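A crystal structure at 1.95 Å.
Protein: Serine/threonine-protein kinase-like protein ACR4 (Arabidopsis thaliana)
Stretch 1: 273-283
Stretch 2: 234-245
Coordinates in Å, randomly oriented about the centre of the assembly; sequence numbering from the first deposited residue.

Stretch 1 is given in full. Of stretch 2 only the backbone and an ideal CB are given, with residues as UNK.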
# COMPACT_ATOMS: atom_id res chain seq x y z
N TYR A 273 -0.41 -15.97 2.78
CA TYR A 273 -1.10 -15.72 1.49
C TYR A 273 -1.01 -14.24 1.12
O TYR A 273 -1.34 -13.91 -0.03
CB TYR A 273 -2.54 -16.26 1.52
CG TYR A 273 -3.56 -15.40 2.23
CD1 TYR A 273 -4.11 -14.28 1.62
CD2 TYR A 273 -4.02 -15.73 3.50
CE1 TYR A 273 -5.06 -13.50 2.26
CE2 TYR A 273 -4.97 -14.96 4.15
CZ TYR A 273 -5.50 -13.85 3.53
OH TYR A 273 -6.44 -13.08 4.16
N ASP A 274 -0.57 -13.37 2.05
CA ASP A 274 -0.39 -11.92 1.79
C ASP A 274 0.47 -11.29 2.89
O ASP A 274 0.53 -11.85 4.00
CB ASP A 274 -1.74 -11.21 1.68
CG ASP A 274 -1.71 -9.96 0.81
OD1 ASP A 274 -0.61 -9.56 0.38
OD2 ASP A 274 -2.80 -9.40 0.56
N LEU A 275 1.12 -10.16 2.58
CA LEU A 275 1.96 -9.35 3.51
C LEU A 275 1.48 -7.89 3.49
O LEU A 275 0.89 -7.47 2.48
CB LEU A 275 3.43 -9.42 3.10
CG LEU A 275 4.12 -10.77 3.24
CD1 LEU A 275 5.58 -10.67 2.82
CD2 LEU A 275 4.01 -11.31 4.66
N ALA A 276 1.75 -7.17 4.58
CA ALA A 276 1.64 -5.69 4.70
C ALA A 276 2.89 -5.17 5.43
O ALA A 276 3.40 -5.89 6.30
CB ALA A 276 0.38 -5.32 5.42
N ALA A 277 3.36 -3.98 5.06
CA ALA A 277 4.58 -3.36 5.62
C ALA A 277 4.24 -1.97 6.17
O ALA A 277 3.54 -1.21 5.47
CB ALA A 277 5.66 -3.28 4.57
N GLY A 278 4.70 -1.69 7.40
CA GLY A 278 4.79 -0.33 7.97
C GLY A 278 6.20 0.20 7.81
O GLY A 278 6.92 -0.33 6.94
N ASN A 279 6.60 1.17 8.63
CA ASN A 279 7.94 1.82 8.54
C ASN A 279 9.03 0.81 8.92
O ASN A 279 9.98 0.67 8.12
CB ASN A 279 8.03 3.11 9.36
CG ASN A 279 7.55 2.99 10.80
OD1 ASN A 279 7.19 1.90 11.25
ND2 ASN A 279 7.54 4.10 11.51
N TYR A 280 8.90 0.13 10.06
CA TYR A 280 9.97 -0.71 10.67
C TYR A 280 9.42 -2.07 11.13
O TYR A 280 10.02 -2.67 12.04
CB TYR A 280 10.62 0.03 11.84
CG TYR A 280 11.20 1.37 11.47
CD1 TYR A 280 12.30 1.47 10.64
CD2 TYR A 280 10.64 2.55 11.95
CE1 TYR A 280 12.84 2.70 10.30
CE2 TYR A 280 11.17 3.79 11.62
CZ TYR A 280 12.27 3.86 10.79
OH TYR A 280 12.80 5.08 10.46
N PHE A 281 8.35 -2.57 10.50
CA PHE A 281 7.76 -3.90 10.81
C PHE A 281 6.84 -4.35 9.68
O PHE A 281 6.23 -3.50 9.00
CB PHE A 281 7.02 -3.86 12.15
CG PHE A 281 5.88 -2.88 12.20
CD1 PHE A 281 6.11 -1.54 12.45
CD2 PHE A 281 4.58 -3.30 11.97
CE1 PHE A 281 5.06 -0.64 12.49
CE2 PHE A 281 3.53 -2.40 12.01
CZ PHE A 281 3.77 -1.07 12.26
N THR A 282 6.74 -5.67 9.50
CA THR A 282 5.91 -6.36 8.48
C THR A 282 4.95 -7.31 9.19
O THR A 282 5.34 -7.89 10.22
CB THR A 282 6.80 -7.10 7.47
OG1 THR A 282 7.61 -6.12 6.82
CG2 THR A 282 6.03 -7.89 6.44
N CYS A 283 3.73 -7.44 8.66
CA CYS A 283 2.70 -8.41 9.13
C CYS A 283 2.29 -9.30 7.95
O CYS A 283 2.18 -8.79 6.83
CB CYS A 283 1.49 -7.69 9.70
SG CYS A 283 1.90 -6.60 11.09
N UNK A 234 5.19 -14.02 -5.43
CA UNK A 234 3.73 -13.81 -5.63
C UNK A 234 3.35 -12.38 -5.22
O UNK A 234 2.51 -11.78 -5.91
CB UNK A 234 2.92 -14.82 -4.82
N UNK A 235 3.95 -11.88 -4.14
CA UNK A 235 3.67 -10.54 -3.56
C UNK A 235 4.98 -9.89 -3.09
O UNK A 235 5.94 -10.63 -2.78
CB UNK A 235 2.69 -10.65 -2.39
N UNK A 236 5.00 -8.56 -3.04
CA UNK A 236 6.13 -7.75 -2.49
C UNK A 236 5.53 -6.56 -1.72
O UNK A 236 4.47 -6.05 -2.14
CB UNK A 236 7.06 -7.26 -3.60
N UNK A 237 6.18 -6.17 -0.62
CA UNK A 237 5.81 -4.98 0.20
C UNK A 237 7.09 -4.19 0.51
O UNK A 237 8.17 -4.81 0.50
CB UNK A 237 5.10 -5.39 1.49
N UNK A 238 6.95 -2.89 0.75
CA UNK A 238 8.08 -1.98 1.05
C UNK A 238 7.93 -1.35 2.43
O UNK A 238 6.90 -0.70 2.67
CB UNK A 238 8.18 -0.88 -0.01
N UNK A 239 8.93 -1.56 3.29
CA UNK A 239 9.12 -0.79 4.53
C UNK A 239 9.92 0.48 4.25
O UNK A 239 10.12 0.79 3.06
CB UNK A 239 9.83 -1.64 5.59
N UNK A 240 10.38 1.17 5.30
CA UNK A 240 11.08 2.47 5.16
C UNK A 240 12.47 2.25 4.54
O UNK A 240 12.81 3.02 3.62
CB UNK A 240 11.21 3.17 6.52
N UNK A 241 13.22 1.24 4.99
CA UNK A 241 14.60 0.93 4.52
C UNK A 241 14.76 -0.55 4.17
O UNK A 241 15.90 -1.04 4.16
CB UNK A 241 15.63 1.31 5.59
N UNK A 242 13.66 -1.25 3.86
CA UNK A 242 13.65 -2.71 3.56
C UNK A 242 12.44 -3.05 2.68
O UNK A 242 11.52 -2.22 2.55
CB UNK A 242 13.61 -3.53 4.85
N UNK A 243 12.45 -4.25 2.11
CA UNK A 243 11.31 -4.87 1.40
C UNK A 243 11.15 -6.31 1.88
O UNK A 243 12.14 -6.88 2.38
CB UNK A 243 11.51 -4.83 -0.12
N UNK A 244 9.94 -6.87 1.75
CA UNK A 244 9.62 -8.29 2.02
C UNK A 244 8.75 -8.82 0.87
O UNK A 244 8.06 -8.01 0.23
CB UNK A 244 8.90 -8.45 3.36
N UNK A 245 8.80 -10.14 0.64
CA UNK A 245 8.01 -10.81 -0.41
C UNK A 245 7.62 -12.21 -0.00
O UNK A 245 8.23 -12.75 0.94
CB UNK A 245 8.79 -10.86 -1.72

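Stretch 2 is a hairpin: the backbone N of position 237 donates to the O of position 244 (2.8 Å), and the N of 244 returns to the O of 237 (3.0 Å). Its first strand runs at 10° to strand 274-277, with axes 6.0 Å apart at closest approach, and the two strands exchange no backbone hydrogen bonds.

At position 234 the CB points toward stretch 1 but has nothing within 5.5 Å; the choice is open, and the residue is Leu-234. The CB of 235 also points toward stretch 1, 4.4 Å from Asp-274 OD1, which already accepts a hydrogen bond from Leu-275 N at 2.9 Å. A small residue or a donor would be reasonable. It is Ala-235, whose CB stays 4.5 Å from Asp-274 OD1. Position 236 points away and is unconstrained by stretch 1; it is Val-236.

Position 237 is well defined. Its ideal CB lies 3.8 Å from Ala-277 CB and 4.7 Å from Leu-275 CB, an apolar setting on an extended backbone (-134/154), which favours a compact or beta-branched aliphatic. Val-237, chi1 m, places CG1 3.9 Å from Leu-275 CB and CG2 3.7 Å from Ala-277 CB.

At 238 the CB direction is away, and stretch 1 would tolerate many residues. Gly-238 contributes its backbone: the O of one water lies within hydrogen-bonding distance of Gly-238 O (3.1 Å) and Ala-277 O (3.0 Å). At position 239 an ideal CB would touch Asn-279 O (3.4 Å) and Gly-278 O (3.5 Å) without a clash, so a small residue suits, though neither the contacts nor phi/psi -86/-169 require glycine. Gly-239 brings its CA to 3.3 Å from Gly-278 O in a CA-H...O contact.

Position 240 has phi/psi -70/-45 and its N donates to Asn-279 O (2.9 Å, 162°). The ideal CB points toward stretch 1, tightly at 3.2 Å from Asn-279 O, and 4.1 Å from Tyr-280 CE1. A flexible chain that can pass the tyrosine ring would suit, as would a short polar residue. Lys-240 has its CD 3.4 Å from Tyr-280 OH, while its end leads away and NZ is hydrogen-bonded elsewhere in the structure.

Position 241 points sideways, with no neighbour near its CB, but a long side chain could reach Tyr-280. Phe-241 does so: its CD2 lies 4.0 Å from Tyr-280 CE1, at the edge of the tyrosine ring. A water O accepts from Phe-241 N (2.7 Å) and donates to Asn-279 O (2.9 Å).

At 242 the CB points toward stretch 1 but has open space before it, with Thr-282 OG1 beyond; a long side chain ending in a polar group fits. Tyr-242, chi1 p, hydrogen-bonds through OH to Thr-282 OG1 at 2.8 Å.

Position 243 points away; it is Ala-243. At 244 the CB lies 4.0 Å from Leu-275 CD1, suiting a small, fairly apolar residue. Cys-244 has its SG bonded covalently elsewhere. At 245 an ideal CB would be crowded by Ala-235 O (3.0 Å), favouring glycine; it is Gly-245.

Stretch 2 234-245: LAVVGGKFYACG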
# COMPACT_ATOMS: atom_id res chain seq x y z
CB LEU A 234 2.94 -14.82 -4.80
CG LEU A 234 2.88 -16.24 -5.36
CD1 LEU A 234 2.37 -17.21 -4.30
CD2 LEU A 234 2.01 -16.30 -6.61
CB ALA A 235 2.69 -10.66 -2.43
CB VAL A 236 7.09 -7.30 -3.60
CG1 VAL A 236 6.39 -6.49 -4.68
CG2 VAL A 236 8.28 -6.53 -3.04
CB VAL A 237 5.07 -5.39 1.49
CG1 VAL A 237 3.72 -6.03 1.19
CG2 VAL A 237 5.90 -6.30 2.38
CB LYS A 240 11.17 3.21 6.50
CG LYS A 240 11.90 4.54 6.42
CD LYS A 240 11.43 5.57 7.43
CE LYS A 240 10.12 6.22 7.03
NZ LYS A 240 10.16 7.69 7.21
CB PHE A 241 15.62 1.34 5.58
CG PHE A 241 15.60 2.80 5.95
CD1 PHE A 241 15.88 3.78 5.00
CD2 PHE A 241 15.33 3.20 7.25
CE1 PHE A 241 15.87 5.12 5.35
CE2 PHE A 241 15.33 4.55 7.59
CZ PHE A 241 15.59 5.51 6.64
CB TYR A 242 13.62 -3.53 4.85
CG TYR A 242 12.27 -3.54 5.54
CD1 TYR A 242 11.97 -2.63 6.54
CD2 TYR A 242 11.29 -4.45 5.17
CE1 TYR A 242 10.73 -2.63 7.16
CE2 TYR A 242 10.05 -4.46 5.77
CZ TYR A 242 9.76 -3.55 6.77
OH TYR A 242 8.54 -3.55 7.38
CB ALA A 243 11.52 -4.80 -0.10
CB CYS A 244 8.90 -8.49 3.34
SG CYS A 244 9.84 -7.92 4.78
O HOH W 1 3.80 -0.91 2.51
O HOH W 2 12.82 0.40 7.57
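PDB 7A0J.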